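Long-range contacts in extrinsic protein in photosystem II (PDB 4K7B), which probably binds to the photosystem II core of a marine centric diatom as one of its extrinsic subunits: residues Ile20-Lys24 against Tyr83-Met87; Phe42-Asn46 against Tyr86-Ile92. All coordinates share one frame; numbering follows the deposited sequence.

Contact 1 (Ile20-Lys24 against Tyr83-Met87)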
loop_
_atom_site.group_PDB
_atom_site.type_symbol
_atom_site.label_atom_id
_atom_site.label_comp_id
_atom_site.label_asym_id
_atom_site.label_seq_id
_atom_site.Cartn_x
_atom_site.Cartn_y
_atom_site.Cartn_z
ATOM N N ILE A 20 -0.492 -3.631 1.248
ATOM C CA ILE A 20 -0.350 -2.358 0.552
ATOM C C ILE A 20 0.531 -2.483 -0.703
ATOM O O ILE A 20 0.187 -1.958 -1.761
ATOM C CB ILE A 20 0.162 -1.266 1.520
ATOM C CG1 ILE A 20 -0.902 -1.016 2.595
ATOM C CG2 ILE A 20 0.538 -0.005 0.771
ATOM C CD1 ILE A 20 -0.365 -0.303 3.828
ATOM N N ALA A 21 1.629 -3.213 -0.604
ATOM C CA ALA A 21 2.506 -3.392 -1.749
ATOM C C ALA A 21 1.801 -4.142 -2.871
ATOM O O ALA A 21 2.068 -3.896 -4.050
ATOM C CB ALA A 21 3.772 -4.138 -1.326
ATOM N N ALA A 22 0.905 -5.057 -2.499
ATOM C CA ALA A 22 0.191 -5.869 -3.479
ATOM C C ALA A 22 -0.745 -5.036 -4.348
ATOM O O ALA A 22 -1.245 -5.534 -5.361
ATOM C CB ALA A 22 -0.587 -6.988 -2.782
ATOM N N LEU A 23 -0.995 -3.791 -3.945
ATOM C CA LEU A 23 -1.842 -2.897 -4.737
ATOM C C LEU A 23 -1.170 -2.351 -5.999
ATOM O O LEU A 23 -1.806 -1.607 -6.735
ATOM C CB LEU A 23 -2.349 -1.722 -3.889
ATOM C CG LEU A 23 -3.326 -2.123 -2.789
ATOM C CD1 LEU A 23 -3.553 -0.978 -1.811
ATOM C CD2 LEU A 23 -4.633 -2.585 -3.402
ATOM N N LYS A 24 0.081 -2.708 -6.255
ATOM C CA LYS A 24 0.824 -2.114 -7.375
ATOM C C LYS A 24 0.068 -2.187 -8.707
ATOM O O LYS A 24 -0.054 -1.189 -9.413
ATOM C CB LYS A 24 2.200 -2.765 -7.523
ATOM C CG LYS A 24 3.037 -2.150 -8.638
ATOM C CD LYS A 24 4.407 -2.807 -8.712
ATOM C CE LYS A 24 5.149 -2.418 -9.985
ATOM N NZ LYS A 24 4.487 -2.969 -11.204
ATOM N N TYR A 83 0.822 6.993 -3.685
ATOM C CA TYR A 83 1.051 5.610 -3.275
ATOM C C TYR A 83 2.540 5.317 -3.137
ATOM O O TYR A 83 2.998 4.770 -2.123
ATOM C CB TYR A 83 0.402 4.695 -4.317
ATOM C CG TYR A 83 0.694 3.219 -4.187
ATOM C CD1 TYR A 83 1.545 2.586 -5.090
ATOM C CD2 TYR A 83 0.093 2.452 -3.197
ATOM C CE1 TYR A 83 1.797 1.235 -5.006
ATOM C CE2 TYR A 83 0.356 1.081 -3.097
ATOM C CZ TYR A 83 1.207 0.491 -4.009
ATOM O OH TYR A 83 1.460 -0.854 -3.929
ATOM N N ASP A 84 3.297 5.688 -4.170
ATOM C CA ASP A 84 4.741 5.522 -4.142
ATOM C C ASP A 84 5.358 6.335 -3.001
ATOM O O ASP A 84 6.276 5.862 -2.331
ATOM C CB ASP A 84 5.371 5.939 -5.473
ATOM C CG ASP A 84 5.019 5.001 -6.616
ATOM O OD1 ASP A 84 4.533 3.874 -6.356
ATOM O OD2 ASP A 84 5.233 5.399 -7.785
ATOM N N ALA A 85 4.866 7.547 -2.776
ATOM C CA ALA A 85 5.405 8.373 -1.691
ATOM C C ALA A 85 5.160 7.732 -0.328
ATOM O O ALA A 85 6.043 7.734 0.542
ATOM C CB ALA A 85 4.815 9.778 -1.734
ATOM N N TYR A 86 3.965 7.176 -0.149
ATOM C CA TYR A 86 3.605 6.501 1.091
ATOM C C TYR A 86 4.502 5.286 1.319
ATOM O O TYR A 86 5.046 5.084 2.412
ATOM C CB TYR A 86 2.134 6.084 1.041
ATOM C CG TYR A 86 1.655 5.249 2.206
ATOM C CD1 TYR A 86 1.389 5.825 3.436
ATOM C CD2 TYR A 86 1.453 3.881 2.069
ATOM C CE1 TYR A 86 0.936 5.068 4.501
ATOM C CE2 TYR A 86 1.008 3.110 3.134
ATOM C CZ TYR A 86 0.749 3.713 4.346
ATOM O OH TYR A 86 0.295 2.971 5.406
ATOM N N MET A 87 4.660 4.468 0.286
ATOM C CA MET A 87 5.531 3.315 0.447
ATOM C C MET A 87 6.972 3.680 0.742
ATOM O O MET A 87 7.593 3.091 1.635
ATOM C CB MET A 87 5.419 2.382 -0.745
ATOM C CG MET A 87 4.107 1.612 -0.679
ATOM S SD MET A 87 3.890 0.466 -2.019
ATOM C CE MET A 87 5.358 -0.543 -1.858
#
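Tyr83 reaches from helix 76-89 to the turn at Ala21-Lys24, where its OH donates a hydrogen bond to Ile20 O, 2.7 Å away. The acceptor meets the ring at its edge, close to the ring plane, while the hydroxyl stands 21° out of the carbonyl plane. Ile20 O is gripped twice, for it also takes the amide of Leu23 as the chain enters this type I turn. What brings the phenol here is the first torsion of Tyr83, which sets CG opposite the backbone N (chi1 171°) and sends the ring across to the turn. On the way the ring passes Ile20 running the other way, and Leu23 CB lies 4.0 Å from Tyr83 CE2.

Ile20 divides its branches. CG2 lies between the tyrosines, 4.0 Å from Tyr83 CE2 and 3.9 Å from Tyr86 CE2, where it meets the edge of the Tyr86 ring in plane. CD1 comes to 3.7 Å from Tyr86 OH, whose hydrogen bond goes to Asn46. The Ile20 side chain crosses that of Tyr86 at roughly a right angle. Met87 runs extended to SD and then bends at chi3 (57°), bringing CE within 4.0 Å of Ala21 CB.

Chemically, this is one directed polar bond beside side-chain packing that is largely apolar: a buried phenol is satisfied by a main-chain carbonyl leading into the turn, tying the turn Ala21-Lys24 to the side of helix 76-89.

Contact 2 (Phe42-Asn46 against Tyr86-Ile92); sequences FILFN and YMAANEI
Phe45 and Ile92 meet from opposite directions, the isoleucine methyl CD1 over one face of the ring in a CH-pi contact, 3.8 Å from the Phe45 ring centroid. Ile92 CG1 approaches the rim of the same ring, 3.6 Å from Phe45 CZ, and Asn90 CB touches it at CE2. Next to this, nearer the start of the 86-92 segment, the phenol of Tyr86 donates to Asn46 OD1 over 2.7 Å; the oxygen lies in plane at the edge of the tyrosine ring, and the amide is turned 67° from that ring. Phe42 closes in on Tyr86 obliquely, planes at 52°, with Phe42 CE1 3.6 Å from Tyr86 CE2. Its CG sits beside the backbone N (chi1 -70°), and the ring swings in from a CB that does not itself aim at helix 76-89.

Asn90 folds back on its own helix, ND2 bonding to Tyr86 O at 2.9 Å, while its OD1 is held by Tyr50. A Schellman motif ends the helix here, with Glu91 at positive phi and Ile92 N returning to Met87 O.

All the touching residues are buried. The looser, outer side belongs to Ile43, Ala88 and Glu91, exposed residues that make no contact between the segments. Helix 54-73 flanks the buried side, with Thr64 taking Asn46 ND2 and Ile67 packing on Phe42, while Arg13 and Tyr16 of helix 6-21 lie against Phe45.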
loop_
_atom_site.group_PDB
_atom_site.type_symbol
_atom_site.label_atom_id
_atom_site.label_comp_id
_atom_site.label_asym_id
_atom_site.label_seq_id
_atom_site.Cartn_x
_atom_site.Cartn_y
_atom_site.Cartn_z
ATOM N N PHE A 42 -4.217 0.071 5.442
ATOM C CA PHE A 42 -3.583 1.367 5.763
ATOM C C PHE A 42 -3.699 1.722 7.252
ATOM O O PHE A 42 -2.699 2.116 7.898
ATOM C CB PHE A 42 -4.178 2.501 4.921
ATOM C CG PHE A 42 -3.810 2.421 3.475
ATOM C CD1 PHE A 42 -2.598 2.927 3.029
ATOM C CD2 PHE A 42 -4.656 1.802 2.564
ATOM C CE1 PHE A 42 -2.242 2.839 1.702
ATOM C CE2 PHE A 42 -4.309 1.715 1.236
ATOM C CZ PHE A 42 -3.095 2.232 0.802
ATOM N N ILE A 43 -4.906 1.590 7.791
ATOM C CA ILE A 43 -5.127 1.925 9.200
ATOM C C ILE A 43 -4.212 1.109 10.121
ATOM O O ILE A 43 -3.542 1.652 11.011
ATOM C CB ILE A 43 -6.580 1.680 9.605
ATOM C CG1 ILE A 43 -7.508 2.594 8.806
ATOM C CG2 ILE A 43 -6.760 1.921 11.092
ATOM C CD1 ILE A 43 -8.991 2.240 8.963
ATOM N N LEU A 44 -4.177 -0.199 9.880
ATOM C CA LEU A 44 -3.488 -1.117 10.775
ATOM C C LEU A 44 -1.972 -1.116 10.565
ATOM O O LEU A 44 -1.215 -1.371 11.506
ATOM C CB LEU A 44 -4.081 -2.517 10.643
ATOM C CG LEU A 44 -5.540 -2.560 11.102
ATOM C CD1 LEU A 44 -6.172 -3.901 10.774
ATOM C CD2 LEU A 44 -5.654 -2.233 12.576
ATOM N N PHE A 45 -1.519 -0.802 9.350
ATOM C CA PHE A 45 -0.102 -0.518 9.163
ATOM C C PHE A 45 0.269 0.713 9.959
ATOM O O PHE A 45 1.235 0.727 10.697
ATOM C CB PHE A 45 0.285 -0.281 7.702
ATOM C CG PHE A 45 1.760 -0.002 7.526
ATOM C CD1 PHE A 45 2.655 -1.043 7.307
ATOM C CD2 PHE A 45 2.259 1.298 7.632
ATOM C CE1 PHE A 45 4.011 -0.803 7.173
ATOM C CE2 PHE A 45 3.608 1.551 7.502
ATOM C CZ PHE A 45 4.504 0.496 7.277
ATOM N N ASN A 46 -0.492 1.786 9.777
ATOM C CA ASN A 46 -0.122 3.021 10.431
ATOM C C ASN A 46 -0.110 2.907 11.958
ATOM O O ASN A 46 0.783 3.457 12.606
ATOM C CB ASN A 46 -1.055 4.160 9.990
ATOM C CG ASN A 46 -0.948 4.453 8.502
ATOM O OD1 ASN A 46 0.007 4.036 7.853
ATOM N ND2 ASN A 46 -1.931 5.176 7.961
ATOM N N TYR A 86 3.965 7.176 -0.149
ATOM C CA TYR A 86 3.605 6.501 1.091
ATOM C C TYR A 86 4.502 5.286 1.319
ATOM O O TYR A 86 5.046 5.084 2.412
ATOM C CB TYR A 86 2.134 6.084 1.041
ATOM C CG TYR A 86 1.655 5.249 2.206
ATOM C CD1 TYR A 86 1.389 5.825 3.436
ATOM C CD2 TYR A 86 1.453 3.881 2.069
ATOM C CE1 TYR A 86 0.936 5.068 4.501
ATOM C CE2 TYR A 86 1.008 3.110 3.134
ATOM C CZ TYR A 86 0.749 3.713 4.346
ATOM O OH TYR A 86 0.295 2.971 5.406
ATOM N N MET A 87 4.660 4.468 0.286
ATOM C CA MET A 87 5.531 3.315 0.447
ATOM C C MET A 87 6.972 3.680 0.742
ATOM O O MET A 87 7.593 3.091 1.635
ATOM C CB MET A 87 5.419 2.382 -0.745
ATOM C CG MET A 87 4.107 1.612 -0.679
ATOM S SD MET A 87 3.890 0.466 -2.019
ATOM C CE MET A 87 5.358 -0.543 -1.858
ATOM N N ALA A 88 7.505 4.662 0.019
ATOM C CA ALA A 88 8.899 5.048 0.220
ATOM C C ALA A 88 9.110 5.618 1.619
ATOM O O ALA A 88 10.089 5.286 2.292
ATOM C CB ALA A 88 9.327 6.051 -0.831
ATOM N N ALA A 89 8.181 6.460 2.062
ATOM C CA ALA A 89 8.334 7.128 3.352
ATOM C C ALA A 89 8.223 6.152 4.513
ATOM O O ALA A 89 8.745 6.400 5.598
ATOM C CB ALA A 89 7.301 8.242 3.498
ATOM N N ASN A 90 7.540 5.041 4.282
ATOM C CA ASN A 90 7.291 4.089 5.352
ATOM C C ASN A 90 8.076 2.787 5.243
ATOM O O ASN A 90 7.830 1.841 5.991
ATOM C CB ASN A 90 5.793 3.840 5.475
ATOM C CG ASN A 90 5.077 5.058 5.998
ATOM O OD1 ASN A 90 5.196 5.384 7.173
ATOM N ND2 ASN A 90 4.402 5.780 5.115
ATOM N N GLU A 91 9.029 2.769 4.311
ATOM C CA GLU A 91 9.901 1.616 4.098
ATOM C C GLU A 91 9.107 0.359 3.792
ATOM O O GLU A 91 9.464 -0.742 4.228
ATOM C CB GLU A 91 10.847 1.389 5.288
ATOM C CG GLU A 91 11.883 2.481 5.462
ATOM C CD GLU A 91 13.110 1.983 6.207
ATOM O OE1 GLU A 91 12.950 1.174 7.147
ATOM O OE2 GLU A 91 14.233 2.391 5.842
ATOM N N ILE A 92 8.013 0.526 3.056
ATOM C CA ILE A 92 7.282 -0.629 2.560
ATOM C C ILE A 92 7.855 -0.941 1.198
ATOM O O ILE A 92 7.807 -0.111 0.291
ATOM C CB ILE A 92 5.777 -0.353 2.426
ATOM C CG1 ILE A 92 5.190 0.099 3.766
ATOM C CG2 ILE A 92 5.065 -1.599 1.921
ATOM C CD1 ILE A 92 3.751 0.599 3.656
#

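Contacts 1 and 2 have centres 8 Å apart and both use helix 76-89; Tyr86 touches the partner segment in each, while Met87 packs only in contact 1, and contact 2 runs on into the loop after the helix. Along the chain, 20-24 comes first, then 42-46, and both find their partner on the later stretch 83-92. The two touch directly: Ile20 CD1 packs on Phe45 CB at 3.9 Å and approaches Phe42 and Ile92, and Leu23 CD1 nears Phe42. Helices 6-21 and 39-49 thus converge on helix 76-89, with helix 54-73 also touching Tyr86, forming one continuous core in an all-helical bundle. This is consistent with the family's PsbQ-like clan.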